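Local coordinates for protein VIN1 (Oscarella pearsei, PDB 6BFI) that binds actin filaments and, as a vinculin homolog, may play a role in cell-cell adhesion, at residues 214-218 with 462-467; 280-284 with 350-354; 292-296 with 329-333; 399-403 with 456-460. Numbering follows the deposited sequence.

Interaction 1. Residues 214-218 with 462-467; sequences LVIVK and NPGNQA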
ATOM      1  N   LEU A 214      40.900  -0.842  10.748  1.00 76.32           N
ATOM      2  CA  LEU A 214      41.991  -0.119  10.105  1.00 78.84           C
ATOM      3  C   LEU A 214      42.219   1.254  10.725  1.00 82.19           C
ATOM      4  O   LEU A 214      43.367   1.707  10.799  1.00 86.70           O
ATOM      5  CB  LEU A 214      41.734   0.014   8.604  1.00 80.36           C
ATOM      6  CG  LEU A 214      41.804  -1.279   7.783  1.00 84.42           C
ATOM      7  CD1 LEU A 214      42.176  -0.972   6.338  1.00 85.39           C
ATOM      8  CD2 LEU A 214      42.784  -2.274   8.391  1.00 91.28           C
ATOM      9  N   VAL A 215      41.158   1.928  11.189  1.00 83.86           N
ATOM     10  CA  VAL A 215      41.324   3.272  11.745  1.00 89.60           C
ATOM     11  C   VAL A 215      41.666   3.278  13.229  1.00 94.34           C
ATOM     12  O   VAL A 215      41.918   4.357  13.788  1.00 91.82           O
ATOM     13  CB  VAL A 215      40.069   4.148  11.545  1.00 89.93           C
ATOM     14  CG1 VAL A 215      39.703   4.241  10.070  1.00 87.59           C
ATOM     15  CG2 VAL A 215      38.907   3.624  12.376  1.00 92.56           C
ATOM     16  N   ILE A 216      41.678   2.121  13.895  1.00 98.76           N
ATOM     17  CA  ILE A 216      42.039   2.123  15.309  1.00 99.40           C
ATOM     18  C   ILE A 216      43.534   2.355  15.512  1.00105.61           C
ATOM     19  O   ILE A 216      43.954   2.751  16.606  1.00105.83           O
ATOM     20  CB  ILE A 216      41.581   0.814  15.983  1.00 95.47           C
ATOM     21  CG1 ILE A 216      41.644   0.948  17.507  1.00 99.06           C
ATOM     22  CG2 ILE A 216      42.426  -0.358  15.518  1.00 94.56           C
ATOM     23  CD1 ILE A 216      40.865   2.128  18.050  1.00 97.80           C
ATOM     24  N   VAL A 217      44.352   2.148  14.480  1.00110.82           N
ATOM     25  CA  VAL A 217      45.801   2.268  14.604  1.00117.27           C
ATOM     26  C   VAL A 217      46.246   3.665  14.187  1.00122.37           C
ATOM     27  O   VAL A 217      47.438   3.910  13.963  1.00126.78           O
ATOM     28  CB  VAL A 217      46.515   1.189  13.766  1.00117.66           C
ATOM     29  CG1 VAL A 217      47.887   0.866  14.351  1.00125.85           C
ATOM     30  CG2 VAL A 217      45.659  -0.064  13.672  1.00113.24           C
ATOM     31  N   LYS A 218      45.297   4.598  14.089  1.00122.64           N
ATOM     32  CA  LYS A 218      45.629   5.939  13.620  1.00125.81           C
ATOM     33  C   LYS A 218      46.428   6.740  14.640  1.00131.50           C
ATOM     34  O   LYS A 218      47.051   7.739  14.264  1.00133.22           O
ATOM     35  CB  LYS A 218      44.358   6.697  13.238  1.00120.73           C
ATOM     36  CG  LYS A 218      43.706   6.174  11.974  1.00118.24           C
ATOM     37  CD  LYS A 218      44.716   6.085  10.843  1.00122.07           C
ATOM     38  CE  LYS A 218      44.383   4.943   9.898  1.00121.80           C
ATOM     39  NZ  LYS A 218      43.001   5.050   9.358  1.00115.97           N
ATOM     40  N   ASN A 462      41.257  10.097   6.683  1.00 76.76           N
ATOM     41  CA  ASN A 462      42.056   8.877   6.546  1.00 71.49           C
ATOM     42  C   ASN A 462      42.331   8.627   5.069  1.00 67.57           C
ATOM     43  O   ASN A 462      41.851   7.649   4.487  1.00 69.01           O
ATOM     44  CB  ASN A 462      41.338   7.684   7.177  1.00 70.37           C
ATOM     45  CG  ASN A 462      41.419   7.687   8.689  1.00 71.05           C
ATOM     46  OD1 ASN A 462      42.496   7.849   9.261  1.00 74.06           O
ATOM     47  ND2 ASN A 462      40.278   7.512   9.347  1.00 70.14           N
ATOM     48  N   PRO A 463      43.138   9.486   4.436  1.00 74.95           N
ATOM     49  CA  PRO A 463      43.297   9.396   2.969  1.00 78.14           C
ATOM     50  C   PRO A 463      43.808   8.048   2.480  1.00 82.18           C
ATOM     51  O   PRO A 463      43.204   7.447   1.584  1.00 83.74           O
ATOM     52  CB  PRO A 463      44.292  10.526   2.659  1.00 83.73           C
ATOM     53  CG  PRO A 463      44.252  11.425   3.853  1.00 85.24           C
ATOM     54  CD  PRO A 463      43.994  10.531   5.019  1.00 81.74           C
ATOM     55  N   GLY A 464      44.903   7.550   3.048  1.00 84.36           N
ATOM     56  CA  GLY A 464      45.490   6.314   2.566  1.00 86.85           C
ATOM     57  C   GLY A 464      44.806   5.050   3.048  1.00 84.06           C
ATOM     58  O   GLY A 464      45.457   4.016   3.213  1.00 85.14           O
ATOM     59  N   ASN A 465      43.494   5.113   3.266  1.00 79.80           N
ATOM     60  CA  ASN A 465      42.726   3.981   3.773  1.00 77.15           C
ATOM     61  C   ASN A 465      41.769   3.519   2.681  1.00 73.70           C
ATOM     62  O   ASN A 465      40.779   4.197   2.387  1.00 72.91           O
ATOM     63  CB  ASN A 465      41.970   4.360   5.045  1.00 79.78           C
ATOM     64  CG  ASN A 465      41.418   3.152   5.776  1.00 84.20           C
ATOM     65  OD1 ASN A 465      41.299   2.066   5.209  1.00 87.94           O
ATOM     66  ND2 ASN A 465      41.075   3.338   7.046  1.00 84.83           N
ATOM     67  N   GLN A 466      42.060   2.357   2.093  1.00 73.20           N
ATOM     68  CA  GLN A 466      41.213   1.844   1.022  1.00 72.99           C
ATOM     69  C   GLN A 466      39.898   1.294   1.561  1.00 72.86           C
ATOM     70  O   GLN A 466      38.861   1.417   0.900  1.00 70.42           O
ATOM     71  CB  GLN A 466      41.959   0.771   0.230  1.00 80.24           C
ATOM     72  CG  GLN A 466      41.271   0.347  -1.061  1.00 88.00           C
ATOM     73  CD  GLN A 466      41.407   1.375  -2.174  1.00 95.14           C
ATOM     74  OE1 GLN A 466      41.942   2.465  -1.969  1.00 99.66           O
ATOM     75  NE2 GLN A 466      40.928   1.026  -3.362  1.00 95.90           N
ATOM     76  N   ALA A 467      39.920   0.688   2.752  1.00 69.22           N
ATOM     77  CA  ALA A 467      38.695   0.133   3.321  1.00 74.84           C
ATOM     78  C   ALA A 467      37.651   1.218   3.555  1.00 68.59           C
ATOM     79  O   ALA A 467      36.469   1.030   3.243  1.00 60.90           O
ATOM     80  CB  ALA A 467      39.008  -0.600   4.625  1.00 68.58           C
TER
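In this helical-bundle protein of the vinculin/alpha-catenin family, residues 214-218, at the C-terminal end region of helix 185-215, meet the turn leading into helix 466-493. Leu214 points toward that turn, and its CD1 rests 3.6 Å from Ala467 CB and 3.4 Å from Asn465 OD1. Val215 comes in from the side: its CG1 lies 3.4 Å from both Asn462 ND2 and Asn465 ND2, so one methyl touches both amides, while the same side chain also touches Ala227 of helix 224-249. Lys218 reaches back with its long side chain, and its ammonium makes a weak hydrogen bond, NZ to OD1 of Asn462 at 2.8 Å. The ND2 of Asn462 bonds to the Ser222 carbonyl. Across from these residues, Asn462 to Asn465 form a type I beta turn that delivers Asn465 to the N-cap of the next helix, where its OD1 weakly accepts from Ala467 N at 3.1 Å.

Interaction 2. Residues 280-284 with 350-354; sequences DALAS and AHAAA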
ATOM      1  N   ASP A 280     -18.977  16.988  -8.807  1.00 67.11           N
ATOM      2  CA  ASP A 280     -20.213  16.387  -9.293  1.00 66.41           C
ATOM      3  C   ASP A 280     -21.436  17.026  -8.646  1.00 69.71           C
ATOM      4  O   ASP A 280     -22.465  17.217  -9.307  1.00 68.92           O
ATOM      5  CB  ASP A 280     -20.200  14.879  -9.048  1.00 71.12           C
ATOM      6  CG  ASP A 280     -19.413  14.127 -10.103  1.00 78.14           C
ATOM      7  OD1 ASP A 280     -18.650  14.776 -10.847  1.00 78.75           O
ATOM      8  OD2 ASP A 280     -19.556  12.888 -10.188  1.00 82.23           O
ATOM      9  N   ALA A 281     -21.350  17.361  -7.356  1.00 69.94           N
ATOM     10  CA  ALA A 281     -22.486  18.004  -6.706  1.00 68.86           C
ATOM     11  C   ALA A 281     -22.679  19.433  -7.195  1.00 65.97           C
ATOM     12  O   ALA A 281     -23.814  19.918  -7.250  1.00 69.86           O
ATOM     13  CB  ALA A 281     -22.315  17.981  -5.189  1.00 60.30           C
ATOM     14  N   LEU A 282     -21.595  20.124  -7.550  1.00 63.15           N
ATOM     15  CA  LEU A 282     -21.742  21.474  -8.087  1.00 59.78           C
ATOM     16  C   LEU A 282     -22.263  21.444  -9.519  1.00 58.43           C
ATOM     17  O   LEU A 282     -23.090  22.277  -9.902  1.00 54.13           O
ATOM     18  CB  LEU A 282     -20.413  22.222  -8.010  1.00 55.39           C
ATOM     19  CG  LEU A 282     -20.058  22.815  -6.644  1.00 55.12           C
ATOM     20  CD1 LEU A 282     -18.692  23.486  -6.685  1.00 49.94           C
ATOM     21  CD2 LEU A 282     -21.129  23.800  -6.205  1.00 56.79           C
ATOM     22  N   ALA A 283     -21.788  20.490 -10.325  1.00 57.30           N
ATOM     23  CA  ALA A 283     -22.242  20.390 -11.707  1.00 59.36           C
ATOM     24  C   ALA A 283     -23.723  20.047 -11.788  1.00 68.20           C
ATOM     25  O   ALA A 283     -24.382  20.374 -12.782  1.00 71.78           O
ATOM     26  CB  ALA A 283     -21.413  19.351 -12.461  1.00 59.15           C
ATOM     27  N   SER A 284     -24.263  19.392 -10.761  1.00 70.15           N
ATOM     28  CA  SER A 284     -25.705  19.225 -10.650  1.00 74.48           C
ATOM     29  C   SER A 284     -26.316  20.527 -10.146  1.00 81.52           C
ATOM     30  O   SER A 284     -25.882  21.614 -10.542  1.00 87.50           O
ATOM     31  CB  SER A 284     -26.049  18.057  -9.721  1.00 71.61           C
ATOM     32  OG  SER A 284     -25.611  18.301  -8.396  1.00 65.30           O
ATOM     33  N   ALA A 350     -23.021  27.625 -10.054  1.00 55.28           N
ATOM     34  CA  ALA A 350     -22.493  26.433  -9.397  1.00 54.22           C
ATOM     35  C   ALA A 350     -21.697  25.574 -10.371  1.00 56.83           C
ATOM     36  O   ALA A 350     -20.650  25.026 -10.009  1.00 64.40           O
ATOM     37  CB  ALA A 350     -23.632  25.625  -8.778  1.00 55.38           C
ATOM     38  N   HIS A 351     -22.179  25.443 -11.608  1.00 55.57           N
ATOM     39  CA  HIS A 351     -21.442  24.688 -12.616  1.00 54.79           C
ATOM     40  C   HIS A 351     -20.111  25.357 -12.934  1.00 50.30           C
ATOM     41  O   HIS A 351     -19.085  24.680 -13.089  1.00 52.95           O
ATOM     42  CB  HIS A 351     -22.294  24.542 -13.878  1.00 55.60           C
ATOM     43  CG  HIS A 351     -21.737  23.576 -14.877  1.00 61.02           C
ATOM     44  ND1 HIS A 351     -20.693  23.894 -15.719  1.00 64.72           N
ATOM     45  CD2 HIS A 351     -22.086  22.302 -15.175  1.00 62.10           C
ATOM     46  CE1 HIS A 351     -20.419  22.855 -16.487  1.00 65.28           C
ATOM     47  NE2 HIS A 351     -21.250  21.877 -16.179  1.00 63.73           N
ATOM     48  N   ALA A 352     -20.105  26.691 -13.026  1.00 52.92           N
ATOM     49  CA  ALA A 352     -18.849  27.411 -13.202  1.00 55.74           C
ATOM     50  C   ALA A 352     -17.909  27.164 -12.029  1.00 53.55           C
ATOM     51  O   ALA A 352     -16.694  27.019 -12.216  1.00 50.34           O
ATOM     52  CB  ALA A 352     -19.116  28.906 -13.373  1.00 49.28           C
ATOM     53  N   ALA A 353     -18.454  27.105 -10.810  1.00 54.39           N
ATOM     54  CA  ALA A 353     -17.631  26.767  -9.654  1.00 49.73           C
ATOM     55  C   ALA A 353     -17.058  25.363  -9.781  1.00 52.04           C
ATOM     56  O   ALA A 353     -15.911  25.116  -9.387  1.00 52.97           O
ATOM     57  CB  ALA A 353     -18.443  26.899  -8.367  1.00 48.84           C
ATOM     58  N   ALA A 354     -17.837  24.431 -10.331  1.00 53.98           N
ATOM     59  CA  ALA A 354     -17.336  23.076 -10.539  1.00 53.83           C
ATOM     60  C   ALA A 354     -16.159  23.076 -11.506  1.00 54.18           C
ATOM     61  O   ALA A 354     -15.129  22.433 -11.257  1.00 53.25           O
ATOM     62  CB  ALA A 354     -18.460  22.174 -11.054  1.00 52.57           C
TER
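This is a close, largely buried packing contact between the last turn of helix 268-283 and the early part of helix 344-375, with small side chains at the interface. The alanines let the backbones come very near: the CA atoms of Ala283 and His351 are 4.5 Å apart, and those of Leu282 and Ala350 5.2 Å. Leu282 is the one large apolar side chain; its CB lies 3.6 Å from Ala354 CB, its CD1 3.8 Å from Ala353 CB and its CD2 4.0 Å from Ala350 CB. Ala283 adds its CB at 4.3 Å from Ala354 CB. The imidazole of His351 turns its edge to Ala283, with CD2 3.8 Å from the Ala283 carbonyl O, while NE2 is hydrogen-bonded to the Pro625 carbonyl. Helix 268-283 stops here, and Ser284 OG donates to Ala281 O at 2.7 Å. Leu282 also touches Val295 of helix 289-306, so the contact belongs to a helical bundle, the architecture of the vinculin family, with alanines allowing close helix approach.

Interaction 3. Residues 292-296 with 329-333; sequences LDAVR and LKELE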
ATOM      1  N   LEU A 292     -20.847  22.991  -0.069  1.00 72.42           N
ATOM      2  CA  LEU A 292     -19.994  24.165   0.096  1.00 70.71           C
ATOM      3  C   LEU A 292     -18.905  23.929   1.135  1.00 71.06           C
ATOM      4  O   LEU A 292     -17.795  24.455   0.992  1.00 70.89           O
ATOM      5  CB  LEU A 292     -20.836  25.385   0.469  1.00 71.67           C
ATOM      6  CG  LEU A 292     -21.812  25.863  -0.608  1.00 70.38           C
ATOM      7  CD1 LEU A 292     -22.361  27.242  -0.270  1.00 72.78           C
ATOM      8  CD2 LEU A 292     -21.153  25.863  -1.980  1.00 64.41           C
ATOM      9  N   ASP A 293     -19.191  23.146   2.178  1.00 71.36           N
ATOM     10  CA  ASP A 293     -18.146  22.792   3.134  1.00 76.96           C
ATOM     11  C   ASP A 293     -17.043  21.986   2.457  1.00 71.58           C
ATOM     12  O   ASP A 293     -15.850  22.255   2.654  1.00 71.56           O
ATOM     13  CB  ASP A 293     -18.742  22.016   4.310  1.00 84.73           C
ATOM     14  CG  ASP A 293     -19.539  22.902   5.251  1.00 94.06           C
ATOM     15  OD1 ASP A 293     -19.262  24.119   5.301  1.00 96.47           O
ATOM     16  OD2 ASP A 293     -20.444  22.382   5.940  1.00 98.32           O
ATOM     17  N   ALA A 294     -17.425  20.996   1.644  1.00 68.26           N
ATOM     18  CA  ALA A 294     -16.423  20.228   0.909  1.00 63.21           C
ATOM     19  C   ALA A 294     -15.616  21.121  -0.030  1.00 65.30           C
ATOM     20  O   ALA A 294     -14.390  20.976  -0.141  1.00 65.51           O
ATOM     21  CB  ALA A 294     -17.098  19.097   0.132  1.00 57.36           C
ATOM     22  N   VAL A 295     -16.286  22.056  -0.710  1.00 60.77           N
ATOM     23  CA  VAL A 295     -15.588  22.986  -1.597  1.00 58.75           C
ATOM     24  C   VAL A 295     -14.579  23.813  -0.814  1.00 58.49           C
ATOM     25  O   VAL A 295     -13.448  24.034  -1.267  1.00 61.40           O
ATOM     26  CB  VAL A 295     -16.601  23.881  -2.337  1.00 60.99           C
ATOM     27  CG1 VAL A 295     -15.880  24.965  -3.121  1.00 59.28           C
ATOM     28  CG2 VAL A 295     -17.476  23.048  -3.259  1.00 57.83           C
ATOM     29  N   ARG A 296     -14.965  24.277   0.379  1.00 59.05           N
ATOM     30  CA  ARG A 296     -14.044  25.061   1.195  1.00 62.41           C
ATOM     31  C   ARG A 296     -12.854  24.221   1.645  1.00 62.52           C
ATOM     32  O   ARG A 296     -11.727  24.727   1.726  1.00 62.55           O
ATOM     33  CB  ARG A 296     -14.782  25.659   2.392  1.00 64.85           C
ATOM     34  CG  ARG A 296     -15.711  26.807   2.008  1.00 65.29           C
ATOM     35  CD  ARG A 296     -16.313  27.505   3.218  1.00 71.95           C
ATOM     36  NE  ARG A 296     -16.811  28.835   2.873  1.00 78.89           N
ATOM     37  CZ  ARG A 296     -18.038  29.085   2.423  1.00 84.08           C
ATOM     38  NH1 ARG A 296     -18.905  28.094   2.263  1.00 84.62           N
ATOM     39  NH2 ARG A 296     -18.399  30.328   2.133  1.00 86.19           N
ATOM     40  N   LEU A 329     -18.209  31.417  -4.127  1.00 72.23           N
ATOM     41  CA  LEU A 329     -18.992  30.869  -3.024  1.00 73.69           C
ATOM     42  C   LEU A 329     -19.818  31.951  -2.340  1.00 78.41           C
ATOM     43  O   LEU A 329     -20.994  31.736  -2.022  1.00 79.18           O
ATOM     44  CB  LEU A 329     -18.073  30.176  -2.018  1.00 67.28           C
ATOM     45  CG  LEU A 329     -18.003  28.651  -2.128  1.00 64.08           C
ATOM     46  CD1 LEU A 329     -17.655  28.221  -3.544  1.00 60.53           C
ATOM     47  CD2 LEU A 329     -17.002  28.088  -1.131  1.00 64.23           C
ATOM     48  N   LYS A 330     -19.218  33.120  -2.103  1.00 82.96           N
ATOM     49  CA  LYS A 330     -19.971  34.225  -1.517  1.00 88.03           C
ATOM     50  C   LYS A 330     -21.136  34.630  -2.411  1.00 84.63           C
ATOM     51  O   LYS A 330     -22.241  34.899  -1.921  1.00 87.39           O
ATOM     52  CB  LYS A 330     -19.042  35.413  -1.266  1.00 98.45           C
ATOM     53  CG  LYS A 330     -17.878  35.092  -0.343  1.00107.64           C
ATOM     54  CD  LYS A 330     -16.681  35.984  -0.623  1.00115.54           C
ATOM     55  CE  LYS A 330     -15.443  35.492   0.113  1.00119.77           C
ATOM     56  NZ  LYS A 330     -14.221  36.252  -0.272  1.00122.49           N
ATOM     57  N   GLU A 331     -20.913  34.664  -3.728  1.00 79.24           N
ATOM     58  CA  GLU A 331     -21.992  34.995  -4.654  1.00 73.86           C
ATOM     59  C   GLU A 331     -23.108  33.957  -4.603  1.00 70.50           C
ATOM     60  O   GLU A 331     -24.296  34.308  -4.621  1.00 70.01           O
ATOM     61  CB  GLU A 331     -21.439  35.126  -6.073  1.00 74.39           C
ATOM     62  CG  GLU A 331     -20.522  36.325  -6.268  1.00 83.39           C
ATOM     63  CD  GLU A 331     -19.913  36.384  -7.656  1.00 89.17           C
ATOM     64  OE1 GLU A 331     -19.269  35.397  -8.072  1.00 88.17           O
ATOM     65  OE2 GLU A 331     -20.083  37.417  -8.337  1.00 94.11           O
ATOM     66  N   LEU A 332     -22.749  32.672  -4.531  1.00 66.71           N
ATOM     67  CA  LEU A 332     -23.763  31.627  -4.445  1.00 64.23           C
ATOM     68  C   LEU A 332     -24.563  31.733  -3.153  1.00 70.10           C
ATOM     69  O   LEU A 332     -25.785  31.542  -3.152  1.00 70.09           O
ATOM     70  CB  LEU A 332     -23.115  30.249  -4.557  1.00 58.86           C
ATOM     71  CG  LEU A 332     -22.852  29.743  -5.974  1.00 58.51           C
ATOM     72  CD1 LEU A 332     -22.091  28.427  -5.930  1.00 59.87           C
ATOM     73  CD2 LEU A 332     -24.161  29.586  -6.733  1.00 57.74           C
ATOM     74  N   GLU A 333     -23.890  32.035  -2.039  1.00 76.19           N
ATOM     75  CA  GLU A 333     -24.603  32.165  -0.773  1.00 86.89           C
ATOM     76  C   GLU A 333     -25.508  33.391  -0.757  1.00 91.77           C
ATOM     77  O   GLU A 333     -26.590  33.352  -0.159  1.00 94.71           O
ATOM     78  CB  GLU A 333     -23.607  32.204   0.386  1.00 90.49           C
ATOM     79  CG  GLU A 333     -23.217  30.818   0.886  1.00 93.01           C
ATOM     80  CD  GLU A 333     -21.921  30.811   1.675  1.00 95.94           C
ATOM     81  OE1 GLU A 333     -21.122  31.758   1.518  1.00 97.75           O
ATOM     82  OE2 GLU A 333     -21.702  29.856   2.450  1.00 95.40           O
TER
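Helices 289-306 and 312-338 run antiparallel here, their short segments at 168° with axes 12.1 Å apart, a spacing bridged by long side chains. Leu292 takes the common m,t rotamer and sends CD2 to 4.2 Å from Leu329 CG, while its CD1 lies 3.8 Å from Glu333 OE2. Val295, with chi1 t, places CG1 3.7 Å from Leu329 CD1. Leu329 itself sits between wells at chi1 (-100°) with chi2 p; in this pose it lies against three residues of the facing helix, with CD2 3.6 Å from Arg296 CG. The CA-to-CB bond of Arg296 points sideways, but its m,t,t chain, with chi4 near 88°, carries the guanidinium across the gap, one face over Leu329 CD2. Glu333 points toward it from an m,t chain that brings the carboxylate to the guanidinium's edge. NH2 of Arg296 bonds OE1 of Glu333 at 3.1 Å, and weaker bonds run to OE2 of Glu333 from NH1 of Arg296 at 3.3 Å and from NH2 at 3.4 Å. On the other flank Val295 meets Ala278 and Leu282 of helix 268-283. The chemistry implies an apolar leucine-valine interior bordered by a partly exposed salt bridge, whose arginine also covers Leu329.

Interaction 4. Residues 399-403 with 456-460; sequences RQANF and ARVVL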
ATOM      1  N   ARG A 399      40.309  21.757   2.277  1.00 84.87           N
ATOM      2  CA  ARG A 399      39.496  20.555   2.133  1.00 83.05           C
ATOM      3  C   ARG A 399      38.406  20.483   3.197  1.00 79.92           C
ATOM      4  O   ARG A 399      37.337  19.909   2.955  1.00 67.28           O
ATOM      5  CB  ARG A 399      40.391  19.317   2.189  1.00 79.00           C
ATOM      6  CG  ARG A 399      41.198  19.190   3.478  1.00 78.55           C
ATOM      7  CD  ARG A 399      42.446  18.346   3.266  1.00 75.71           C
ATOM      8  NE  ARG A 399      42.132  17.010   2.768  1.00 72.94           N
ATOM      9  CZ  ARG A 399      41.860  15.970   3.547  1.00 70.59           C
ATOM     10  NH1 ARG A 399      41.861  16.109   4.865  1.00 74.65           N
ATOM     11  NH2 ARG A 399      41.587  14.790   3.008  1.00 71.10           N
ATOM     12  N   GLN A 400      38.655  21.067   4.373  1.00 79.18           N
ATOM     13  CA  GLN A 400      37.657  21.051   5.437  1.00 74.71           C
ATOM     14  C   GLN A 400      36.472  21.944   5.095  1.00 75.42           C
ATOM     15  O   GLN A 400      35.317  21.565   5.322  1.00 73.93           O
ATOM     16  CB  GLN A 400      38.294  21.488   6.757  1.00 80.37           C
ATOM     17  CG  GLN A 400      39.455  20.617   7.210  1.00 82.88           C
ATOM     18  CD  GLN A 400      39.002  19.282   7.770  1.00 84.74           C
ATOM     19  OE1 GLN A 400      37.872  19.146   8.240  1.00 84.83           O
ATOM     20  NE2 GLN A 400      39.882  18.288   7.724  1.00 85.62           N
ATOM     21  N   ALA A 401      36.735  23.133   4.549  1.00 80.71           N
ATOM     22  CA  ALA A 401      35.649  24.034   4.178  1.00 89.68           C
ATOM     23  C   ALA A 401      34.829  23.459   3.028  1.00 87.72           C
ATOM     24  O   ALA A 401      33.591  23.465   3.068  1.00 69.28           O
ATOM     25  CB  ALA A 401      36.209  25.409   3.812  1.00 79.54           C
ATOM     26  N   ASN A 402      35.508  22.959   1.991  1.00 84.21           N
ATOM     27  CA  ASN A 402      34.812  22.312   0.883  1.00 77.94           C
ATOM     28  C   ASN A 402      33.976  21.140   1.375  1.00 73.03           C
ATOM     29  O   ASN A 402      32.812  20.982   0.986  1.00 74.93           O
ATOM     30  CB  ASN A 402      35.818  21.844  -0.170  1.00 83.97           C
ATOM     31  CG  ASN A 402      36.413  22.991  -0.961  1.00 93.22           C
ATOM     32  OD1 ASN A 402      36.192  24.160  -0.644  1.00100.69           O
ATOM     33  ND2 ASN A 402      37.177  22.663  -1.996  1.00 94.31           N
ATOM     34  N   PHE A 403      34.554  20.307   2.244  1.00 70.10           N
ATOM     35  CA  PHE A 403      33.823  19.150   2.747  1.00 65.19           C
ATOM     36  C   PHE A 403      32.604  19.576   3.555  1.00 62.73           C
ATOM     37  O   PHE A 403      31.537  18.962   3.450  1.00 62.45           O
ATOM     38  CB  PHE A 403      34.741  18.268   3.591  1.00 62.34           C
ATOM     39  CG  PHE A 403      34.072  17.025   4.099  1.00 57.86           C
ATOM     40  CD1 PHE A 403      34.011  15.889   3.311  1.00 58.85           C
ATOM     41  CD2 PHE A 403      33.492  16.996   5.355  1.00 55.65           C
ATOM     42  CE1 PHE A 403      33.392  14.743   3.771  1.00 52.10           C
ATOM     43  CE2 PHE A 403      32.873  15.855   5.819  1.00 53.75           C
ATOM     44  CZ  PHE A 403      32.822  14.727   5.024  1.00 51.75           C
ATOM     45  N   ALA A 456      31.885   9.570   4.761  1.00 49.70           N
ATOM     46  CA  ALA A 456      32.710  10.505   4.005  1.00 52.36           C
ATOM     47  C   ALA A 456      33.668  11.261   4.913  1.00 52.31           C
ATOM     48  O   ALA A 456      34.760  11.640   4.480  1.00 62.70           O
ATOM     49  CB  ALA A 456      31.826  11.482   3.230  1.00 51.46           C
ATOM     50  N   ARG A 457      33.284  11.483   6.171  1.00 49.93           N
ATOM     51  CA  ARG A 457      34.185  12.134   7.113  1.00 52.18           C
ATOM     52  C   ARG A 457      35.293  11.196   7.576  1.00 57.10           C
ATOM     53  O   ARG A 457      36.398  11.657   7.878  1.00 56.02           O
ATOM     54  CB  ARG A 457      33.404  12.666   8.316  1.00 53.58           C
ATOM     55  CG  ARG A 457      34.110  13.795   9.056  1.00 62.54           C
ATOM     56  CD  ARG A 457      33.290  14.310  10.229  1.00 66.47           C
ATOM     57  NE  ARG A 457      32.025  14.905   9.810  1.00 64.34           N
ATOM     58  CZ  ARG A 457      31.867  16.193   9.520  1.00 66.31           C
ATOM     59  NH1 ARG A 457      32.897  17.026   9.599  1.00 66.46           N
ATOM     60  NH2 ARG A 457      30.678  16.650   9.150  1.00 65.94           N
ATOM     61  N   VAL A 458      35.024   9.888   7.636  1.00 54.94           N
ATOM     62  CA  VAL A 458      36.094   8.934   7.903  1.00 58.71           C
ATOM     63  C   VAL A 458      37.090   8.924   6.754  1.00 62.99           C
ATOM     64  O   VAL A 458      38.308   8.880   6.972  1.00 70.09           O
ATOM     65  CB  VAL A 458      35.529   7.526   8.162  1.00 59.49           C
ATOM     66  CG1 VAL A 458      36.669   6.520   8.329  1.00 56.40           C
ATOM     67  CG2 VAL A 458      34.634   7.524   9.389  1.00 59.18           C
ATOM     68  N   VAL A 459      36.595   8.964   5.514  1.00 54.62           N
ATOM     69  CA  VAL A 459      37.512   9.021   4.380  1.00 60.34           C
ATOM     70  C   VAL A 459      38.303  10.324   4.396  1.00 61.78           C
ATOM     71  O   VAL A 459      39.514  10.333   4.144  1.00 60.74           O
ATOM     72  CB  VAL A 459      36.752   8.837   3.057  1.00 55.28           C
ATOM     73  CG1 VAL A 459      37.655   9.167   1.875  1.00 57.40           C
ATOM     74  CG2 VAL A 459      36.247   7.417   2.948  1.00 54.42           C
ATOM     75  N   LEU A 460      37.635  11.437   4.710  1.00 64.23           N
ATOM     76  CA  LEU A 460      38.289  12.742   4.691  1.00 66.54           C
ATOM     77  C   LEU A 460      39.502  12.775   5.615  1.00 69.85           C
ATOM     78  O   LEU A 460      40.526  13.386   5.284  1.00 64.56           O
ATOM     79  CB  LEU A 460      37.295  13.831   5.091  1.00 58.15           C
ATOM     80  CG  LEU A 460      37.866  15.245   5.221  1.00 60.79           C
ATOM     81  CD1 LEU A 460      38.210  15.822   3.854  1.00 62.11           C
ATOM     82  CD2 LEU A 460      36.907  16.152   5.975  1.00 60.36           C
TER
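The guanidinium of Arg399 donates twice to the carbonyl O of Leu460, from NH2 at 2.9 Å and from NH1 at 3.1 Å, and so ties the first turn of helix 399-427 to the last residue of helix 452-460. These are antiparallel neighbours in a helical bundle of this vinculin-family protein, the short segments at 169° with axes 11.8 Å apart. The same arginine also binds the Ala392 carbonyl, which joins the preceding loop to the contact. One face of the guanidinium lies over the Leu460 side chain, with NH2 of Arg399 3.6 Å from CD1 of Leu460. Leu460 and Phe403 then form the hydrophobic centre, both pointing across the interface. Gln400 brushes the outer side, its OE1 3.9 Å from Leu460 CD2. The Phe403 ring reaches Ala456, with CE1 of Phe403 3.7 Å from CB of Ala456, and Arg457 lays a face of its guanidinium over the ring's CE2, CZ of Arg457 being 3.9 Å away. Leu386 and Ala390 of helix 381-390 touch both Phe403 and Ala456. Over the Phe403 ring face sits CD2 of Leu460 in a CH-pi contact, 3.8 Å from the centroid and 23° off the normal.

Overall arrangement
The contacts form two clusters far apart in space. Interactions 2 and 3 lie 11 Å apart between centres and share a bundle: helices 268-283 and 289-306 are consecutive, as are 312-338 and 344-375, and Leu282 meets Val295 while Ala350 meets Leu332. Interactions 1 and 4, 14 Å apart between centres, touch through Val215 and Val458, and use the consecutive helices 452-460 and 466-493. The centres of interactions 1 and 2 are about 69 Å apart. Interaction 2 is buried and alanine-rich; interaction 3, also buried, adds a peripheral salt bridge. Of the two partly buried contacts, interaction 1 is mostly amides and one weak lysine bond at a turn; interaction 4 combines an arginine held by a terminal carbonyl with a buried Phe403-Leu460 pair.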